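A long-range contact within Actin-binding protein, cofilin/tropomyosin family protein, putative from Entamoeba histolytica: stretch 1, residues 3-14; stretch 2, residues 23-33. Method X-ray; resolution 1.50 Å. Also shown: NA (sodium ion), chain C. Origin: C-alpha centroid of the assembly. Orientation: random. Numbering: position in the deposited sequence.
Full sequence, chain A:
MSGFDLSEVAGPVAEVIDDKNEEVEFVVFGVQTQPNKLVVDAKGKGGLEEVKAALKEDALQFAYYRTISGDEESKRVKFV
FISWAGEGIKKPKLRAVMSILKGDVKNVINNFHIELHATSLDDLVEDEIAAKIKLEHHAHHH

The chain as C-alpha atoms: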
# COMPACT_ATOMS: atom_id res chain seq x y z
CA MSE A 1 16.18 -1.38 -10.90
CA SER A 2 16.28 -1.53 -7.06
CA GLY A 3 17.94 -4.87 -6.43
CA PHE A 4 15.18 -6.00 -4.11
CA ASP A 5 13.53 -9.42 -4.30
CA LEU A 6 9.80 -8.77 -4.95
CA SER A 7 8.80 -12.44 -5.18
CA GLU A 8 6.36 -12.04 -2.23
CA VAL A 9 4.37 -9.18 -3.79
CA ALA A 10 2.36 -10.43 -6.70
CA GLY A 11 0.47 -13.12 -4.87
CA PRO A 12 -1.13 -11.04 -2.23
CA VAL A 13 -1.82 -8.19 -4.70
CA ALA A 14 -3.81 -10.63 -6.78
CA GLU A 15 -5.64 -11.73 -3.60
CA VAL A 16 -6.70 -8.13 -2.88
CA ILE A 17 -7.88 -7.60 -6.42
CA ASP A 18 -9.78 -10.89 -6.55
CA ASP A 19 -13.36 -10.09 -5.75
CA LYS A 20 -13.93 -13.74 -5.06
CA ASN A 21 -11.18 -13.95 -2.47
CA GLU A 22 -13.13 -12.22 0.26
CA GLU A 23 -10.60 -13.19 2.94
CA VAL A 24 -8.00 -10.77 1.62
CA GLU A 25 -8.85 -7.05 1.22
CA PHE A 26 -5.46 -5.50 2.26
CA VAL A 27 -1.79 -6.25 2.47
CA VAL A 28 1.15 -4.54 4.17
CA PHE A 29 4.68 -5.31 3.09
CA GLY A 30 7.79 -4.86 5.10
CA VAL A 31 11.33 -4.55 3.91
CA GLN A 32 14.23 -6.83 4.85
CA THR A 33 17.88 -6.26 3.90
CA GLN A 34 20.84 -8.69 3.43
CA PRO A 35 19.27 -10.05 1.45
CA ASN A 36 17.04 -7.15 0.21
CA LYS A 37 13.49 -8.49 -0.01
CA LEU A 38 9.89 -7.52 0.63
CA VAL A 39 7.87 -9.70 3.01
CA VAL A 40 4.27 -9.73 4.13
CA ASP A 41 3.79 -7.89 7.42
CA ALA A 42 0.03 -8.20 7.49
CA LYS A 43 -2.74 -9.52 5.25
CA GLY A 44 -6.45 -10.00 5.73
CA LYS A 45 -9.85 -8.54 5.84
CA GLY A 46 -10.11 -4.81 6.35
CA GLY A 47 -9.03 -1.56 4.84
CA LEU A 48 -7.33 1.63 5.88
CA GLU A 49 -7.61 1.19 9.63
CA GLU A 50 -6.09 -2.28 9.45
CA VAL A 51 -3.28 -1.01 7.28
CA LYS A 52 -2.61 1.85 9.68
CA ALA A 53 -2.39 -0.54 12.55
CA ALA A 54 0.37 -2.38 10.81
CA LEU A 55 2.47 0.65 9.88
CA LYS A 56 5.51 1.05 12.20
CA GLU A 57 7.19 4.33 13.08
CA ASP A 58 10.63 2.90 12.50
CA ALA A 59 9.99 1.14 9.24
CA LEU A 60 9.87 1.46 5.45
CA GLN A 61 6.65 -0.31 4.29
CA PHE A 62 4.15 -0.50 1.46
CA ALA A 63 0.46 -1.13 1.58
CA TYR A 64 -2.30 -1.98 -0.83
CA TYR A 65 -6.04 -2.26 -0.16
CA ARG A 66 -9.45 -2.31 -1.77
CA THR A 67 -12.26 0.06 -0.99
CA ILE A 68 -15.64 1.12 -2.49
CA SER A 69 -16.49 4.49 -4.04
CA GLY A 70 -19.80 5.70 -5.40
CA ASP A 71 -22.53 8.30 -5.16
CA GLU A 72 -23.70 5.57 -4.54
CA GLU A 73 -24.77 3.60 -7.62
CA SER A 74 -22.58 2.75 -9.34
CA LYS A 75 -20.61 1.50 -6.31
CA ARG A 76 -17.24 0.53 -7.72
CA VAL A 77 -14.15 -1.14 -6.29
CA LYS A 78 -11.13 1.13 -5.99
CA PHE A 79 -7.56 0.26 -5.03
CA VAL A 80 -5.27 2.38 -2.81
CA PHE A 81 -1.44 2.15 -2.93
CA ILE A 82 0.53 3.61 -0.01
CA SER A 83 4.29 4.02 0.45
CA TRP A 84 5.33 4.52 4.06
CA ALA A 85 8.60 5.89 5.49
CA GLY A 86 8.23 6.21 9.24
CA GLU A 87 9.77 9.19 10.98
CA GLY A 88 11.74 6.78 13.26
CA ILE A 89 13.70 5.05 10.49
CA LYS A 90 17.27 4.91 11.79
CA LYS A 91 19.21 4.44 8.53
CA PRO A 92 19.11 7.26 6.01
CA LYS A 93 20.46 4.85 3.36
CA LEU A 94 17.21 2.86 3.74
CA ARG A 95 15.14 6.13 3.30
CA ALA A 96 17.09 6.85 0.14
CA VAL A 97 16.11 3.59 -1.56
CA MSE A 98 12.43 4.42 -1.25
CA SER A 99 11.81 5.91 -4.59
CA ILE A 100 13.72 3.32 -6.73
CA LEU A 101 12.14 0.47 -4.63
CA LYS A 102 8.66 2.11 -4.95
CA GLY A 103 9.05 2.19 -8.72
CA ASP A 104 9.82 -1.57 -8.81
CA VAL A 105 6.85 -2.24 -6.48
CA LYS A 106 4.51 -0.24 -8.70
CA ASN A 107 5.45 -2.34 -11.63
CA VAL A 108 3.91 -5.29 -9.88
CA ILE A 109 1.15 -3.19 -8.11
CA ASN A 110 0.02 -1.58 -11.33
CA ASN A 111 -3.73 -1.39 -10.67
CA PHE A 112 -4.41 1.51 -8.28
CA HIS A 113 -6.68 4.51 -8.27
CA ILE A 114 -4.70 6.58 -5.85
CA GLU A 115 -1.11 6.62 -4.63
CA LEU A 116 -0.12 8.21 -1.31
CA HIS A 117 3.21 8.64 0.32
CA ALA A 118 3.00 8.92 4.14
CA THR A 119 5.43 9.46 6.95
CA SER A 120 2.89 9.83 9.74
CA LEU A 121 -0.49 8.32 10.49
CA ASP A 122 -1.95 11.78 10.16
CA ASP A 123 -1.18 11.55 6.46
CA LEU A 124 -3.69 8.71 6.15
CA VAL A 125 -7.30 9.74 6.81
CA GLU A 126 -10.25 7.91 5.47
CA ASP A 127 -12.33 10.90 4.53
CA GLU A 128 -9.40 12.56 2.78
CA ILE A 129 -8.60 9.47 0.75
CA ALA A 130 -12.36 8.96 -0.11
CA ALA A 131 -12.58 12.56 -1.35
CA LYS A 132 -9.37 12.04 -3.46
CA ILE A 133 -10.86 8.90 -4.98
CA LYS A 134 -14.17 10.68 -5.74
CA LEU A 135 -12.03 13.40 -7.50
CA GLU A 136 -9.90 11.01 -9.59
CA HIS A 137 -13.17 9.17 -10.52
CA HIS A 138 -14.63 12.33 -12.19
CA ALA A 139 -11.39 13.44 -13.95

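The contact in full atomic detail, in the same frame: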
# COMPACT_ATOMS: atom_id res chain seq x y z
N GLY A 3 17.23 -3.76 -7.01
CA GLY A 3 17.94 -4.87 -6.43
C GLY A 3 17.23 -5.63 -5.34
O GLY A 3 17.83 -6.40 -4.65
N PHE A 4 15.96 -5.32 -5.12
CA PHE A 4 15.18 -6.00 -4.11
C PHE A 4 14.43 -7.18 -4.72
O PHE A 4 13.96 -7.06 -5.80
CB PHE A 4 14.17 -5.03 -3.47
CG PHE A 4 14.71 -4.29 -2.31
CD1 PHE A 4 15.61 -3.27 -2.49
CD2 PHE A 4 14.36 -4.62 -1.06
CE1 PHE A 4 16.13 -2.61 -1.42
CE2 PHE A 4 14.86 -3.95 0.01
CZ PHE A 4 15.76 -2.95 -0.17
N ASP A 5 14.35 -8.27 -3.97
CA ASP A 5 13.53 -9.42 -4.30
C ASP A 5 12.06 -9.08 -3.97
O ASP A 5 11.73 -8.88 -2.84
CB ASP A 5 14.04 -10.61 -3.51
CG ASP A 5 13.14 -11.87 -3.61
OD1 ASP A 5 12.19 -11.90 -4.34
OD2 ASP A 5 13.56 -12.86 -2.98
N LEU A 6 11.27 -9.07 -5.03
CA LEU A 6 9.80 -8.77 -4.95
C LEU A 6 8.91 -9.98 -5.12
O LEU A 6 7.71 -9.86 -5.36
CB LEU A 6 9.39 -7.66 -5.94
CG LEU A 6 10.10 -6.32 -5.87
CD1 LEU A 6 9.42 -5.31 -6.76
CD2 LEU A 6 10.33 -5.87 -4.47
N SER A 7 9.52 -11.18 -5.01
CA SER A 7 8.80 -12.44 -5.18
C SER A 7 7.53 -12.58 -4.32
O SER A 7 6.61 -13.34 -4.72
CB SER A 7 9.74 -13.62 -5.00
OG SER A 7 10.30 -13.73 -3.79
N GLU A 8 7.49 -11.97 -3.17
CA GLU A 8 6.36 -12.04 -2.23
C GLU A 8 5.20 -11.12 -2.57
O GLU A 8 4.18 -11.16 -1.90
CB GLU A 8 6.77 -11.88 -0.77
CG GLU A 8 7.74 -12.89 -0.22
CD GLU A 8 7.01 -14.20 -0.01
OE1 GLU A 8 5.96 -14.18 0.68
OE2 GLU A 8 7.48 -15.16 -0.56
N VAL A 9 5.35 -10.24 -3.53
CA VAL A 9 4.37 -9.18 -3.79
C VAL A 9 3.16 -9.56 -4.59
O VAL A 9 2.04 -9.21 -4.31
CB VAL A 9 5.09 -7.90 -4.37
CG1 VAL A 9 4.07 -6.81 -4.65
CG2 VAL A 9 6.19 -7.44 -3.43
N ALA A 10 3.42 -10.23 -5.77
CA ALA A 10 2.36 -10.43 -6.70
C ALA A 10 1.16 -11.26 -6.17
O ALA A 10 0.02 -11.01 -6.53
CB ALA A 10 2.91 -11.02 -8.01
N GLY A 11 1.51 -12.25 -5.40
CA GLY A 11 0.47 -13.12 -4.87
C GLY A 11 -0.62 -12.44 -4.06
O GLY A 11 -1.82 -12.48 -4.33
N PRO A 12 -0.14 -11.73 -2.99
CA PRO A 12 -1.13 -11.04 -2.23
C PRO A 12 -1.84 -9.89 -2.95
O PRO A 12 -2.97 -9.60 -2.63
CB PRO A 12 -0.30 -10.47 -1.02
CG PRO A 12 0.86 -11.34 -0.96
CD PRO A 12 1.19 -11.78 -2.36
N VAL A 13 -1.19 -9.21 -3.87
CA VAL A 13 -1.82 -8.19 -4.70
C VAL A 13 -3.02 -8.79 -5.50
O VAL A 13 -4.08 -8.25 -5.47
CB VAL A 13 -0.71 -7.54 -5.60
CG1 VAL A 13 -1.37 -6.68 -6.70
CG2 VAL A 13 0.24 -6.70 -4.74
N ALA A 14 -2.74 -9.96 -6.06
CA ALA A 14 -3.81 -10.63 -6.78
C ALA A 14 -4.99 -11.01 -5.84
O ALA A 14 -6.16 -10.95 -6.20
CB ALA A 14 -3.29 -11.88 -7.44
N GLU A 23 -11.44 -13.11 1.77
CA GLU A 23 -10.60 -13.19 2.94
C GLU A 23 -9.40 -12.22 2.90
O GLU A 23 -8.72 -12.09 3.91
CB GLU A 23 -10.10 -14.62 3.14
CG GLU A 23 -11.27 -15.65 3.29
CD GLU A 23 -12.22 -15.27 4.38
OE1 GLU A 23 -11.79 -15.21 5.54
OE2 GLU A 23 -13.43 -14.97 4.10
N VAL A 24 -9.15 -11.68 1.72
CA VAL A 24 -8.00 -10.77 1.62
C VAL A 24 -8.47 -9.51 0.93
O VAL A 24 -8.81 -9.47 -0.23
CB VAL A 24 -6.82 -11.36 0.84
CG1 VAL A 24 -5.68 -10.37 0.69
CG2 VAL A 24 -6.30 -12.67 1.47
N GLU A 25 -8.42 -8.39 1.67
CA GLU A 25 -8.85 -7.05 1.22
C GLU A 25 -7.66 -6.05 1.36
O GLU A 25 -7.77 -4.96 0.80
CB GLU A 25 -10.03 -6.60 2.03
CG GLU A 25 -11.25 -7.53 1.80
CD GLU A 25 -12.37 -7.13 2.70
OE1 GLU A 25 -12.21 -6.71 3.85
OE2 GLU A 25 -13.55 -7.34 2.23
N PHE A 26 -6.66 -6.33 2.13
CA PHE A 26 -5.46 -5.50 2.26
C PHE A 26 -4.24 -6.30 2.46
O PHE A 26 -4.29 -7.45 2.97
CB PHE A 26 -5.63 -4.53 3.50
CG PHE A 26 -5.28 -5.11 4.84
CD1 PHE A 26 -6.23 -5.81 5.52
CD2 PHE A 26 -4.04 -5.01 5.38
CE1 PHE A 26 -5.92 -6.41 6.73
CE2 PHE A 26 -3.70 -5.58 6.57
CZ PHE A 26 -4.66 -6.36 7.21
N VAL A 27 -3.07 -5.74 2.15
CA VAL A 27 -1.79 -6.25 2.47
C VAL A 27 -0.82 -5.17 2.83
O VAL A 27 -0.95 -4.06 2.24
CB VAL A 27 -1.21 -7.18 1.38
CG1 VAL A 27 -1.11 -6.43 0.04
CG2 VAL A 27 0.11 -7.82 1.73
N VAL A 28 0.02 -5.43 3.80
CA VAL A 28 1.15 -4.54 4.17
C VAL A 28 2.41 -5.30 4.00
O VAL A 28 2.51 -6.43 4.54
CB VAL A 28 0.97 -3.98 5.59
CG1 VAL A 28 2.17 -3.09 5.96
CG2 VAL A 28 -0.32 -3.23 5.75
N PHE A 29 3.40 -4.75 3.27
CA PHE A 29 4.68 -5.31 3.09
C PHE A 29 5.75 -4.60 3.88
O PHE A 29 5.74 -3.35 3.95
CB PHE A 29 5.14 -5.26 1.61
CG PHE A 29 4.20 -5.96 0.62
CD1 PHE A 29 4.26 -7.36 0.54
CD2 PHE A 29 3.28 -5.29 -0.15
CE1 PHE A 29 3.42 -7.99 -0.35
CE2 PHE A 29 2.46 -5.99 -1.04
CZ PHE A 29 2.54 -7.34 -1.10
N GLY A 30 6.58 -5.38 4.49
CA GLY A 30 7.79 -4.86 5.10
C GLY A 30 9.01 -5.17 4.29
O GLY A 30 9.01 -5.86 3.26
N VAL A 31 10.10 -4.54 4.68
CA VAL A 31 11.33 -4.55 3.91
C VAL A 31 12.44 -5.14 4.74
O VAL A 31 12.75 -4.59 5.82
CB VAL A 31 11.62 -3.06 3.42
CG1 VAL A 31 12.90 -3.02 2.59
CG2 VAL A 31 10.56 -2.51 2.55
N GLN A 32 13.03 -6.22 4.26
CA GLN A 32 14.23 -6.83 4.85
C GLN A 32 15.43 -6.51 3.96
O GLN A 32 15.33 -6.25 2.78
CB GLN A 32 14.10 -8.32 4.98
CG GLN A 32 12.99 -8.73 5.92
CD GLN A 32 12.79 -10.24 6.01
OE1 GLN A 32 13.45 -11.03 5.28
NE2 GLN A 32 11.88 -10.65 6.86
N THR A 33 16.62 -6.45 4.61
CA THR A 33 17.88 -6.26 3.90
C THR A 33 18.82 -7.45 4.17
O THR A 33 18.56 -8.28 5.07
CB THR A 33 18.53 -4.94 4.31
OG1 THR A 33 18.75 -4.96 5.72
CG2 THR A 33 17.60 -3.74 3.95
NA NA C . -9.83 -10.03 -2.35
O HOH W 1 -11.96 -9.00 -2.16

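The helix that begins in stretch 1 and the strand of residues 26-32 run nearly antiparallel, with 157° between their axes and a closest approach of 8.5 Å. No hydrogen bond joins the two stretches; about 341 Å² of surface is buried between them, and the contact rests on van der Waals packing of apolar groups.

Stretch 2 approaches through V24, whose CG1 lies 4.4 Å from P12 O. The backbone of V24 has a second task: its carbonyl O binds the sodium ion at 2.4 Å, and the ion also holds a water and ligands elsewhere in the structure. E25 and F26 point away from stretch 1.

V27 turns back toward the helix, and its CG2 meets P12 CB at 3.8 Å. A branched valine suits an extended strand, while P12 offers a rigid apolar ring with no polar side-chain group to satisfy; here the backbones come closest in register, P12 CA to V27 CA being 6.7 Å. V28 is out of reach, as strand alternation would predict.

F29 is the centre of the contact, burying 83 Å². Its ring lies against V9 and P12: F29 CZ is 3.9 Å from V9 CG1 and 4.2 Å from P12 CB. CG2 of V9 sits over one face of the ring, whereas V13 CG2, 4.4 Å from F29 CZ, lies at the edge. Also at the edge is E8 O, 3.6 Å from F29 CE1, where the slightly positive ring hydrogens can face a carbonyl oxygen favourably. A flat, wide side chain thus fills space that several smaller ones border.

G30 makes no contact. Beyond it, V31 CG1 packs 3.4 Å from F4 CE2; both side chains are apolar, so the close contact costs no polar group its partner. F4 CE2 also lies 3.6 Å from Q32 O, so the phenylalanine covers backbone while the amide side chain of Q32 stays clear.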